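Local coordinates for SusD-like carbohydrate binding protein BF1063 (Bacteroides fragilis NCTC 9343, PDB 3I4G) that probably binds carbohydrates at the cell outer membrane, as a member of the SusD family, at residues 349-354 with 485-490; 124-129 with 174-179; 79-82 with 87-90; 265-270 with 376-381; 61-66 with 448-453. All coordinates share one frame; numbering follows the deposited sequence. Where two conformers were deposited one is given.

Interaction 1 (349-354 with 485-490); sequences LDYTSE and TTTKEV
Y351 and K488 form a cation-pi and CH-pi pair. It joins the loop between strands 333-334 and 360-362 to the loop that follows helix 483-486. The lysine chain is extended beyond CG and runs across one face of the tyrosine ring. K488 CG starts at the phenol end, 3.6 Å from Y351 CZ. K488 CE then sits almost over the ring centre, 3.7 Å from the centroid and 8° off the ring normal. The charged K488 NZ lies further along, 4.4 Å from the centroid of the Y351 ring and 27° off the normal. The methylene therefore makes the tighter contact, and the cation adds a looser one.

The ring has a second neighbour at its edge. T486 O lies in the ring plane, 3.6 Å from Y351 CE2. The hydroxyl links two backbones. It accepts a bond from K488 N and gives one to the carbonyl of Y499 on strand 497-502. W498 of the same strand also meets the ring.

D350, just before the tyrosine, shapes its loop as an Asx turn. D350 OD1 takes T352 N at 2.9 Å and S353 N at 2.7 Å, and D350 OD2 takes the S353 hydroxyl on its syn lone pair. In the other loop T487 OG1 bonds to E489 O. The bond across the contact, K488 N to Y351 OH, is 3.0 Å long and nearly straight, at 168°.

Interaction 2 (124-129 with 174-179); sequences EARFLR and FTAAAA
F127 packs on A177 and F174 where helices 116-139 and 163-180 run antiparallel, in the alpha-helical, TPR-related part of this SusD-family protein. The short axes approach to 8.5 Å and their directions differ by 147°. The small alanine side chain lets the backbones come close, with the CA atoms of F127 and A177 5.7 Å apart.

F127 CB starts the contact, 4.1 Å from A177 CB. A177 CB also lies 4.0 Å from F127 N. CG stands anti to the backbone N (chi1 166°), which brings the ring atom CD1 to the F174 ring. F127 CD1 then meets F174 CE1 at 3.9 Å. The two side chains cross at a slant. F174 CE1 also lies against the F127 carbonyl oxygen. The F127 ring also has an edge-to-face partner in F253, and A200 of helix 197-211 packs against the same side chain.

R126 extends the packing to the partly exposed side. Its chain bends at chi3 and lays one face of the guanidinium over the A176 methyl. Its charge is paired with E173, which also bridges to R129. R126 NH1 and R126 NH2 both lie 3.6 Å from A176 CB.

Interaction 3 (79-82 with 87-90); sequences GNLT and FIKR
A short loop joins helix 72-78 to the long helix 86-109, and here the loop lies back against the first turn of the second helix. L81 and I88 are the two side chains that meet. Their backbones stay well apart, with L81 CA and I88 CA 9.2 Å from each other, and the side chains bridge the gap.

The L81 side chain has CG anti to its own backbone N (chi1 -178°). This carries the branch out to the helix, where L81 CD1 touches I88 CG2 at 4.0 Å. The two side chains meet at an angle, one methyl against one methyl. I88 uses both of its branches. CG2 takes the leucine. CG1 sits between the backbone N and the carbonyl carbon (chi1 70°), and from there I88 CD1 extends to the carbonyl of T82, 4.0 Å from T82 O. That second approach is plain van der Waals packing.

The T82 side chain turns away from the helix, and its hydroxyl bonds to D84. N85 OD1 accepts from both F87 N and I88 N, which ties the loop to the helix start. On other sides, I76 of helix 72-78 packs against I88, P514 touches L81, and R506 bonds to the L81 carbonyl. The contact thus fills the corner between helices 72-78 and 86-109, with P514 and R506, from late in the chain, meeting the loop at L81.

Interaction 4 (265-270 with 376-381); sequences GLPQHA and QSANGL. With EDO (1,2-ethanediol), chain C.
Q268 bends at chi2 (69°), while Q376 stays extended beyond CG. With these torsions the two side chains lie side by side and point the same way. Their amide planes are 60° apart. Q376 NE2 donates to Q268 OE1 at 3.0 Å with an N-H...O angle of 155°. The acceptor lies close to the plane of the Q376 amide, but the donor is tilted from the Q268 carbonyl plane. Q376 was modelled in two conformers, so the bond is somewhat doubtful. Q268 NE2 has a weak bond to G276 O.

Q268 belongs to the short helix 266-270, and G265 occupies the N-cap position before it. The partner segment leads into strand 380-386, which pairs antiparallel with strand 254-257. The G265 CA packs 3.7 Å from Q376 O. A378 has a backbone hydrogen bond with T264.

P267, next to Q268 in the helix, meets the A378 methyl, with P267 CG 3.9 Å from A378 CB. A 1,2-ethanediol molecule, probably from the crystallisation liquor, lies beside this pair. Its O1 gives a hydrogen bond to N379 O at 2.7 Å and sits 3.6 Å from P267 CG. The diol is also bonded to E367 N.

Interaction 5 (61-66 with 448-453); sequences DNAFDR and LAMEGI
A63 and selenomethionine M450 pack together near the centre of the molecule. They join strand 63-65, which pairs antiparallel with strand 281-283, to a type II beta turn running from L448 to E451. The turn follows helix 433-447. Its backbone bond goes from E451 N to L448 O at 3.2 Å, and M450 holds the third position with a positive phi of 74°.

The apolar contact is made by the end of the M450 side chain. The chain bends at chi2 and chi3 and curls back to the strand. M450 SE and M450 CE each lie 4.1 Å from A63 CB. V281 and P283 of the neighbouring strand and L287 of helix 285-288 also touch M450, whose side chain is buried.

The polar links are indirect. N62 ND2 donates to E57 OE2, and the same carboxylate oxygen accepts from M450 N. E57 thus ties the two segments together. N62 OD1 is held by R445 NE. With both ends bonded, the N62 amide is probably fixed in its rotation.

Two further van der Waals approaches involve N62. N62 ND2 is 4.2 Å from A449 CA, and N62 O is 4.2 Å from M450 SE.

How the interactions relate
From the N terminus, the chain first passes segment 61-66, whose partner 448-453 comes 382 residues later. Interactions 3, 2 and 4 all nest inside that long loop. Interaction 3 closes a tight corner between successive helices. Interaction 2 then pairs helices 116-139 and 163-180. Interaction 4 ties helix 266-270 to the loop leading into strand 380-386. Interaction 1 opens at 349-354, inside both the interaction 4 and interaction 5 loops, and closes at 485-490, so it crosses both. Interactions 1 and 5 also touch, S353 O packing 4.2 Å from R66 CD. Interactions 1 and 2 lie on opposite sides of the chain's centre, their centres about 48 Å apart.

Interaction 1 (349-354 with 485-490)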
# COMPACT_ATOMS: atom_id res chain seq x y z
N LEU A 349 -10.32 25.44 1.06
CA LEU A 349 -10.38 24.40 0.07
C LEU A 349 -10.45 25.06 -1.28
O LEU A 349 -11.43 25.73 -1.57
CB LEU A 349 -11.60 23.52 0.31
CG LEU A 349 -11.79 22.36 -0.67
CD1 LEU A 349 -10.54 21.49 -0.78
CD2 LEU A 349 -12.96 21.49 -0.26
N ASP A 350 -9.37 24.90 -2.06
CA ASP A 350 -9.26 25.58 -3.36
C ASP A 350 -8.37 24.72 -4.27
O ASP A 350 -8.12 23.55 -3.98
CB ASP A 350 -8.78 27.02 -3.17
CG ASP A 350 -7.37 27.12 -2.58
OD1 ASP A 350 -6.55 26.22 -2.81
OD2 ASP A 350 -7.10 28.14 -1.88
N TYR A 351 -7.94 25.31 -5.40
CA TYR A 351 -7.13 24.61 -6.39
C TYR A 351 -5.67 25.04 -6.40
O TYR A 351 -4.94 24.65 -7.31
CB TYR A 351 -7.82 24.79 -7.77
CG TYR A 351 -9.24 24.20 -7.81
CD1 TYR A 351 -9.43 22.83 -7.91
CD2 TYR A 351 -10.35 25.01 -7.72
CE1 TYR A 351 -10.70 22.27 -7.92
CE2 TYR A 351 -11.60 24.47 -7.74
CZ TYR A 351 -11.77 23.09 -7.82
OH TYR A 351 -13.04 22.54 -7.85
N THR A 352 -5.25 25.83 -5.40
CA THR A 352 -3.91 26.40 -5.37
C THR A 352 -3.14 26.38 -4.04
O THR A 352 -1.92 26.37 -4.05
CB THR A 352 -3.95 27.86 -5.81
OG1 THR A 352 -4.79 28.61 -4.93
CG2 THR A 352 -4.47 27.96 -7.25
N SER A 353 -3.81 26.38 -2.89
CA SER A 353 -3.12 26.46 -1.63
C SER A 353 -2.40 25.20 -1.21
O SER A 353 -2.71 24.13 -1.67
CB SER A 353 -4.16 26.76 -0.53
OG SER A 353 -4.82 28.02 -0.65
N GLU A 354 -1.46 25.36 -0.30
CA GLU A 354 -0.73 24.25 0.30
C GLU A 354 -1.62 23.68 1.38
O GLU A 354 -1.44 23.90 2.59
CB GLU A 354 0.58 24.75 0.86
CG GLU A 354 1.51 23.64 1.31
CD GLU A 354 2.85 24.17 1.81
OE1 GLU A 354 2.92 24.67 2.94
OE2 GLU A 354 3.80 24.07 1.05
N THR A 485 -20.13 28.97 -6.35
CA THR A 485 -19.40 29.77 -7.34
C THR A 485 -17.92 29.46 -7.46
O THR A 485 -17.24 30.04 -8.31
CB THR A 485 -19.57 31.28 -7.04
OG1 THR A 485 -19.15 31.56 -5.70
CG2 THR A 485 -21.03 31.70 -7.25
N THR A 486 -17.40 28.54 -6.64
CA THR A 486 -15.98 28.25 -6.67
C THR A 486 -15.66 26.80 -7.02
O THR A 486 -14.59 26.55 -7.53
CB THR A 486 -15.27 28.68 -5.37
OG1 THR A 486 -15.79 27.98 -4.23
CG2 THR A 486 -15.45 30.19 -5.14
N THR A 487 -16.55 25.83 -6.75
CA THR A 487 -16.27 24.48 -7.24
C THR A 487 -16.22 24.54 -8.78
O THR A 487 -17.02 25.21 -9.40
CB THR A 487 -17.31 23.46 -6.74
OG1 THR A 487 -16.93 22.15 -7.17
CG2 THR A 487 -18.72 23.79 -7.23
N LYS A 488 -15.29 23.82 -9.41
CA LYS A 488 -15.25 23.82 -10.86
C LYS A 488 -16.50 23.21 -11.48
O LYS A 488 -16.85 23.55 -12.61
CB LYS A 488 -14.04 23.07 -11.38
CG LYS A 488 -12.73 23.80 -11.24
CD LYS A 488 -11.58 22.87 -11.71
CE LYS A 488 -10.25 23.55 -11.48
NZ LYS A 488 -9.11 22.66 -11.85
N GLU A 489 -17.15 22.29 -10.77
CA GLU A 489 -18.40 21.67 -11.19
C GLU A 489 -19.24 21.43 -9.95
O GLU A 489 -18.71 20.96 -8.95
CB GLU A 489 -18.15 20.33 -11.90
CG GLU A 489 -19.41 19.70 -12.47
CD GLU A 489 -19.17 18.39 -13.23
OE1 GLU A 489 -18.07 18.22 -13.76
OE2 GLU A 489 -20.11 17.58 -13.30
N VAL A 490 -20.52 21.81 -10.00
CA VAL A 490 -21.45 21.52 -8.90
C VAL A 490 -21.72 20.04 -8.93
O VAL A 490 -21.96 19.46 -9.99
CB VAL A 490 -22.72 22.37 -9.05
CG1 VAL A 490 -23.84 21.94 -8.07
CG2 VAL A 490 -22.38 23.84 -8.87

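Interaction 2 (124-129 with 174-179)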
# COMPACT_ATOMS: atom_id res chain seq x y z
N GLU A 124 16.77 -14.63 3.00
CA GLU A 124 16.39 -13.22 3.06
C GLU A 124 16.69 -12.52 1.76
O GLU A 124 15.86 -11.76 1.27
CB GLU A 124 17.09 -12.55 4.22
CG GLU A 124 16.65 -13.11 5.56
CD GLU A 124 17.29 -12.42 6.71
OE1 GLU A 124 16.78 -11.37 7.15
OE2 GLU A 124 18.32 -12.92 7.19
N ALA A 125 17.87 -12.76 1.21
CA ALA A 125 18.23 -12.15 -0.07
C ALA A 125 17.31 -12.62 -1.19
O ALA A 125 16.91 -11.82 -2.05
CB ALA A 125 19.69 -12.46 -0.43
N ARG A 126 16.94 -13.90 -1.18
CA ARG A 126 16.01 -14.39 -2.20
C ARG A 126 14.61 -13.78 -2.04
O ARG A 126 13.97 -13.45 -3.02
CB ARG A 126 15.94 -15.92 -2.19
CG ARG A 126 17.25 -16.57 -2.64
CD ARG A 126 17.18 -18.07 -2.50
NE ARG A 126 16.40 -18.68 -3.55
CZ ARG A 126 16.22 -19.99 -3.67
NH1 ARG A 126 16.69 -20.82 -2.75
NH2 ARG A 126 15.56 -20.47 -4.71
N PHE A 127 14.16 -13.65 -0.80
CA PHE A 127 12.88 -13.00 -0.55
C PHE A 127 12.89 -11.59 -1.09
O PHE A 127 12.00 -11.19 -1.82
CB PHE A 127 12.57 -12.99 0.94
CG PHE A 127 11.44 -12.06 1.32
CD1 PHE A 127 10.12 -12.44 1.11
CD2 PHE A 127 11.69 -10.82 1.87
CE1 PHE A 127 9.08 -11.59 1.45
CE2 PHE A 127 10.63 -9.98 2.21
CZ PHE A 127 9.33 -10.37 1.99
N LEU A 128 13.90 -10.83 -0.72
CA LEU A 128 14.00 -9.43 -1.14
C LEU A 128 14.08 -9.31 -2.66
O LEU A 128 13.37 -8.49 -3.25
CB LEU A 128 15.18 -8.74 -0.47
CG LEU A 128 15.02 -8.53 1.03
CD1 LEU A 128 16.35 -8.10 1.65
CD2 LEU A 128 13.90 -7.48 1.36
N ARG A 129 14.89 -10.15 -3.32
CA ARG A 129 14.97 -10.10 -4.77
C ARG A 129 13.63 -10.44 -5.40
O ARG A 129 13.18 -9.78 -6.36
CB ARG A 129 16.06 -11.08 -5.24
CG ARG A 129 16.16 -11.16 -6.76
CD ARG A 129 17.28 -12.09 -7.22
NE ARG A 129 17.05 -13.47 -6.86
CZ ARG A 129 17.84 -14.48 -7.23
NH1 ARG A 129 18.91 -14.26 -7.97
NH2 ARG A 129 17.54 -15.71 -6.88
N PHE A 174 9.76 -17.53 -3.55
CA PHE A 174 9.10 -17.27 -2.26
C PHE A 174 8.92 -18.55 -1.48
O PHE A 174 9.04 -18.54 -0.24
CB PHE A 174 7.74 -16.58 -2.43
CG PHE A 174 7.82 -15.13 -2.85
CD1 PHE A 174 8.58 -14.22 -2.14
CD2 PHE A 174 7.09 -14.67 -3.92
CE1 PHE A 174 8.66 -12.90 -2.52
CE2 PHE A 174 7.17 -13.34 -4.29
CZ PHE A 174 7.96 -12.47 -3.59
N THR A 175 8.66 -19.66 -2.18
CA THR A 175 8.50 -20.94 -1.50
C THR A 175 9.82 -21.38 -0.83
O THR A 175 9.85 -21.78 0.33
CB THR A 175 8.02 -22.01 -2.47
OG1 THR A 175 6.74 -21.63 -3.00
CG2 THR A 175 7.89 -23.39 -1.79
N ALA A 176 10.91 -21.27 -1.59
CA ALA A 176 12.24 -21.61 -1.09
C ALA A 176 12.68 -20.68 0.03
O ALA A 176 13.28 -21.11 1.02
CB ALA A 176 13.24 -21.59 -2.23
N ALA A 177 12.41 -19.40 -0.11
CA ALA A 177 12.72 -18.46 0.95
C ALA A 177 11.94 -18.77 2.22
O ALA A 177 12.51 -18.85 3.31
CB ALA A 177 12.47 -17.02 0.50
N ALA A 178 10.62 -18.97 2.11
CA ALA A 178 9.83 -19.29 3.28
C ALA A 178 10.39 -20.48 4.05
O ALA A 178 10.42 -20.43 5.28
CB ALA A 178 8.38 -19.56 2.89
N ALA A 179 10.80 -21.53 3.34
CA ALA A 179 11.28 -22.73 3.99
C ALA A 179 12.44 -22.46 4.93
O ALA A 179 12.57 -23.16 5.93
CB ALA A 179 11.71 -23.75 2.95

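Interaction 3 (79-82 with 87-90)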
# COMPACT_ATOMS: atom_id res chain seq x y z
N GLY A 79 -4.74 8.10 -17.51
CA GLY A 79 -4.87 8.05 -18.96
C GLY A 79 -3.76 8.79 -19.69
O GLY A 79 -3.77 8.85 -20.90
N ASN A 80 -2.80 9.35 -18.95
CA ASN A 80 -1.75 10.20 -19.50
C ASN A 80 -0.36 9.66 -19.28
O ASN A 80 0.62 10.42 -19.41
CB ASN A 80 -1.90 11.61 -18.91
CG ASN A 80 -3.07 12.37 -19.52
OD1 ASN A 80 -3.33 12.28 -20.71
ND2 ASN A 80 -3.74 13.17 -18.71
N LEU A 81 -0.22 8.37 -19.02
CA LEU A 81 1.12 7.81 -18.82
C LEU A 81 1.86 7.62 -20.13
O LEU A 81 1.36 6.97 -21.05
CB LEU A 81 1.03 6.46 -18.11
CG LEU A 81 2.34 5.75 -17.76
CD1 LEU A 81 3.26 6.63 -16.94
CD2 LEU A 81 2.01 4.47 -17.03
N THR A 82 3.09 8.14 -20.17
CA THR A 82 4.00 7.96 -21.28
C THR A 82 5.33 7.40 -20.76
O THR A 82 5.61 7.46 -19.57
CB THR A 82 4.23 9.28 -22.05
OG1 THR A 82 4.70 10.28 -21.17
CG2 THR A 82 2.93 9.77 -22.69
N PHE A 87 8.43 8.88 -12.55
CA PHE A 87 8.06 8.02 -11.43
C PHE A 87 8.20 6.57 -11.82
O PHE A 87 8.71 5.79 -11.02
CB PHE A 87 6.66 8.37 -10.93
CG PHE A 87 6.58 9.76 -10.34
CD1 PHE A 87 6.42 10.86 -11.14
CD2 PHE A 87 6.72 9.97 -8.97
CE1 PHE A 87 6.37 12.14 -10.60
CE2 PHE A 87 6.68 11.24 -8.43
CZ PHE A 87 6.49 12.32 -9.22
N ILE A 88 7.78 6.19 -13.02
CA ILE A 88 7.95 4.79 -13.41
C ILE A 88 9.44 4.51 -13.54
O ILE A 88 9.89 3.38 -13.26
CB ILE A 88 7.17 4.35 -14.67
CG1 ILE A 88 7.72 4.96 -15.96
CG2 ILE A 88 5.66 4.65 -14.46
CD1 ILE A 88 6.99 4.51 -17.26
N LYS A 89 10.25 5.48 -13.98
CA LYS A 89 11.69 5.23 -14.05
C LYS A 89 12.28 5.00 -12.67
O LYS A 89 13.15 4.13 -12.52
CB LYS A 89 12.41 6.38 -14.76
CG LYS A 89 13.92 6.24 -14.85
CD LYS A 89 14.34 5.07 -15.70
CE LYS A 89 15.84 4.78 -15.61
NZ LYS A 89 16.68 5.89 -16.06
N ARG A 90 11.82 5.73 -11.63
CA ARG A 90 12.31 5.46 -10.27
C ARG A 90 11.97 4.06 -9.81
O ARG A 90 12.81 3.38 -9.23
CB ARG A 90 11.72 6.43 -9.22
CG ARG A 90 12.22 7.88 -9.27
CD ARG A 90 13.61 8.04 -8.73
NE ARG A 90 13.69 7.78 -7.30
CZ ARG A 90 14.81 7.62 -6.60
NH1 ARG A 90 16.01 7.72 -7.17
NH2 ARG A 90 14.76 7.36 -5.30

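Interaction 4 (265-270 with 376-381)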
# COMPACT_ATOMS: atom_id res chain seq x y z
N GLY A 265 9.84 11.06 6.45
CA GLY A 265 9.33 12.39 6.15
C GLY A 265 7.83 12.41 5.89
O GLY A 265 7.31 13.46 5.48
N LEU A 266 7.14 11.30 6.12
CA LEU A 266 5.71 11.24 5.86
C LEU A 266 4.96 12.34 6.62
O LEU A 266 4.07 12.96 6.05
CB LEU A 266 5.12 9.85 6.19
CG LEU A 266 3.62 9.71 5.96
CD1 LEU A 266 3.22 9.97 4.47
CD2 LEU A 266 3.18 8.33 6.44
N PRO A 267 5.29 12.62 7.90
CA PRO A 267 4.57 13.73 8.56
C PRO A 267 4.71 15.08 7.86
O PRO A 267 3.73 15.80 7.67
CB PRO A 267 5.17 13.74 9.96
CG PRO A 267 5.68 12.33 10.15
CD PRO A 267 6.25 11.99 8.81
N GLN A 268 5.94 15.45 7.48
CA GLN A 268 6.10 16.70 6.76
C GLN A 268 5.22 16.73 5.53
O GLN A 268 4.64 17.77 5.16
CB GLN A 268 7.57 16.85 6.35
CG GLN A 268 7.84 18.08 5.47
CD GLN A 268 7.68 19.38 6.20
OE1 GLN A 268 8.65 19.87 6.79
NE2 GLN A 268 6.46 19.90 6.25
N HIS A 269 5.16 15.61 4.83
CA HIS A 269 4.42 15.57 3.61
C HIS A 269 2.92 15.48 3.75
O HIS A 269 2.22 16.08 2.93
CB HIS A 269 4.86 14.39 2.70
CG HIS A 269 5.52 14.85 1.44
ND1 HIS A 269 6.65 14.25 0.92
CD2 HIS A 269 5.19 15.85 0.59
CE1 HIS A 269 7.00 14.89 -0.18
NE2 HIS A 269 6.14 15.86 -0.41
N ALA A 270 2.45 14.77 4.76
CA ALA A 270 1.02 14.40 4.82
C ALA A 270 0.21 14.95 5.98
O ALA A 270 -0.99 14.75 6.01
CB ALA A 270 0.86 12.89 4.76
N GLN A 376 10.28 16.06 9.47
CA GLN A 376 11.04 15.64 8.30
C GLN A 376 11.84 14.36 8.56
O GLN A 376 12.37 13.78 7.64
CB GLN A 376 12.00 16.75 7.84
CG GLN A 376 11.30 17.99 7.42
CD GLN A 376 12.21 19.10 6.90
OE1 GLN A 376 13.43 19.08 7.07
NE2 GLN A 376 11.60 20.11 6.29
N SER A 377 11.94 13.92 9.80
CA SER A 377 12.71 12.73 10.15
C SER A 377 12.17 12.21 11.47
O SER A 377 12.74 12.39 12.54
CB SER A 377 14.18 13.08 10.25
OG SER A 377 14.98 11.93 10.52
N ALA A 378 11.06 11.49 11.35
CA ALA A 378 10.27 11.01 12.47
C ALA A 378 10.36 9.53 12.64
O ALA A 378 10.72 8.78 11.72
CB ALA A 378 8.79 11.41 12.25
N ASN A 379 9.99 9.08 13.83
CA ASN A 379 9.73 7.69 14.03
C ASN A 379 8.49 7.33 13.24
O ASN A 379 7.58 8.14 13.08
CB ASN A 379 9.47 7.39 15.51
CG ASN A 379 10.68 7.55 16.36
OD1 ASN A 379 11.79 7.18 16.00
ND2 ASN A 379 10.44 8.05 17.56
N GLY A 380 8.40 6.12 12.75
CA GLY A 380 7.22 5.67 12.01
C GLY A 380 7.19 4.19 11.86
O GLY A 380 8.21 3.51 12.00
N LEU A 381 6.02 3.64 11.55
CA LEU A 381 5.87 2.21 11.31
C LEU A 381 4.80 2.03 10.26
O LEU A 381 3.62 2.37 10.50
CB LEU A 381 5.55 1.51 12.62
CG LEU A 381 5.53 -0.01 12.71
CD1 LEU A 381 4.39 -0.62 11.88
CD2 LEU A 381 6.87 -0.57 12.28
C1 EDO C . 4.95 9.89 12.81
O1 EDO C . 5.49 9.08 11.74
C2 EDO C . 4.18 8.92 13.69
O2 EDO C . 3.19 9.65 14.40

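Interaction 5 (61-66 with 448-453)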
# COMPACT_ATOMS: atom_id res chain seq x y z
N ASP A 61 -9.01 4.93 -6.76
CA ASP A 61 -10.29 5.53 -6.45
C ASP A 61 -10.42 6.01 -4.99
O ASP A 61 -11.39 6.67 -4.67
CB ASP A 61 -11.47 4.60 -6.86
CG ASP A 61 -11.37 3.20 -6.32
OD1 ASP A 61 -10.26 2.75 -5.91
OD2 ASP A 61 -12.38 2.48 -6.37
N ASN A 62 -9.44 5.71 -4.16
CA ASN A 62 -9.46 6.11 -2.76
C ASN A 62 -8.93 7.50 -2.48
O ASN A 62 -9.26 8.05 -1.41
CB ASN A 62 -8.63 5.13 -1.90
CG ASN A 62 -9.30 3.81 -1.62
OD1 ASN A 62 -10.48 3.63 -1.89
ND2 ASN A 62 -8.55 2.91 -0.99
N ALA A 63 -8.12 8.08 -3.36
CA ALA A 63 -7.40 9.28 -2.97
C ALA A 63 -6.92 10.05 -4.18
O ALA A 63 -7.13 9.64 -5.32
CB ALA A 63 -6.23 8.92 -2.04
N PHE A 64 -6.31 11.18 -3.91
CA PHE A 64 -5.85 12.13 -4.91
C PHE A 64 -4.53 12.72 -4.44
O PHE A 64 -4.27 12.85 -3.25
CB PHE A 64 -6.91 13.21 -5.06
CG PHE A 64 -6.61 14.28 -6.10
CD1 PHE A 64 -6.73 13.97 -7.44
CD2 PHE A 64 -6.35 15.58 -5.75
CE1 PHE A 64 -6.51 14.95 -8.44
CE2 PHE A 64 -6.14 16.55 -6.72
CZ PHE A 64 -6.22 16.23 -8.07
N ASP A 65 -3.71 13.10 -5.41
CA ASP A 65 -2.42 13.73 -5.13
C ASP A 65 -2.60 15.25 -5.13
O ASP A 65 -3.09 15.79 -6.11
CB ASP A 65 -1.43 13.32 -6.22
CG ASP A 65 -0.02 13.61 -5.86
OD1 ASP A 65 0.36 14.77 -5.85
OD2 ASP A 65 0.75 12.69 -5.55
N ARG A 66 -2.22 15.92 -4.05
CA ARG A 66 -2.40 17.39 -3.96
C ARG A 66 -1.72 18.08 -5.13
O ARG A 66 -2.11 19.19 -5.45
CB ARG A 66 -1.83 17.93 -2.65
CG ARG A 66 -2.32 19.34 -2.27
CD ARG A 66 -1.27 20.17 -1.49
NE ARG A 66 -0.18 20.47 -2.40
CZ ARG A 66 1.05 20.01 -2.31
NH1 ARG A 66 1.51 19.39 -1.23
NH2 ARG A 66 1.88 20.29 -3.31
N LEU A 448 -8.03 -2.08 4.34
CA LEU A 448 -6.70 -1.68 3.92
C LEU A 448 -6.62 -0.29 3.35
O LEU A 448 -5.59 0.09 2.81
CB LEU A 448 -6.18 -2.67 2.87
CG LEU A 448 -6.13 -4.13 3.28
CD1 LEU A 448 -5.76 -5.01 2.06
CD2 LEU A 448 -5.16 -4.36 4.45
N ALA A 449 -7.65 0.52 3.53
CA ALA A 449 -7.67 1.85 2.94
C ALA A 449 -6.48 2.71 3.37
O ALA A 449 -6.14 2.79 4.55
CB ALA A 449 -9.00 2.58 3.23
N MSE A 450 -5.88 3.39 2.39
CA MSE A 450 -4.77 4.32 2.55
C MSE A 450 -3.44 3.62 2.81
O MSE A 450 -2.48 4.32 3.13
CB MSE A 450 -5.03 5.39 3.62
CG MSE A 450 -6.30 6.19 3.39
SE MSE A 450 -6.52 7.04 1.64
CE MSE A 450 -4.85 8.02 1.67
N GLU A 451 -3.35 2.30 2.59
CA GLU A 451 -2.11 1.57 2.87
C GLU A 451 -1.33 1.23 1.61
O GLU A 451 -0.30 0.57 1.69
CB GLU A 451 -2.40 0.29 3.65
CG GLU A 451 -3.05 0.61 5.00
CD GLU A 451 -3.37 -0.58 5.86
OE1 GLU A 451 -2.51 -1.48 5.98
OE2 GLU A 451 -4.50 -0.60 6.43
N GLY A 452 -1.75 1.72 0.46
CA GLY A 452 -0.99 1.51 -0.79
C GLY A 452 -1.24 0.22 -1.51
O GLY A 452 -0.43 -0.18 -2.37
N ILE A 453 -2.37 -0.45 -1.24
CA ILE A 453 -2.71 -1.74 -1.85
C ILE A 453 -3.86 -1.61 -2.84
O ILE A 453 -4.07 -2.48 -3.68
CB ILE A 453 -3.00 -2.77 -0.71
CG1 ILE A 453 -1.79 -2.89 0.19
CG2 ILE A 453 -3.37 -4.13 -1.30
CD1 ILE A 453 -2.09 -3.63 1.48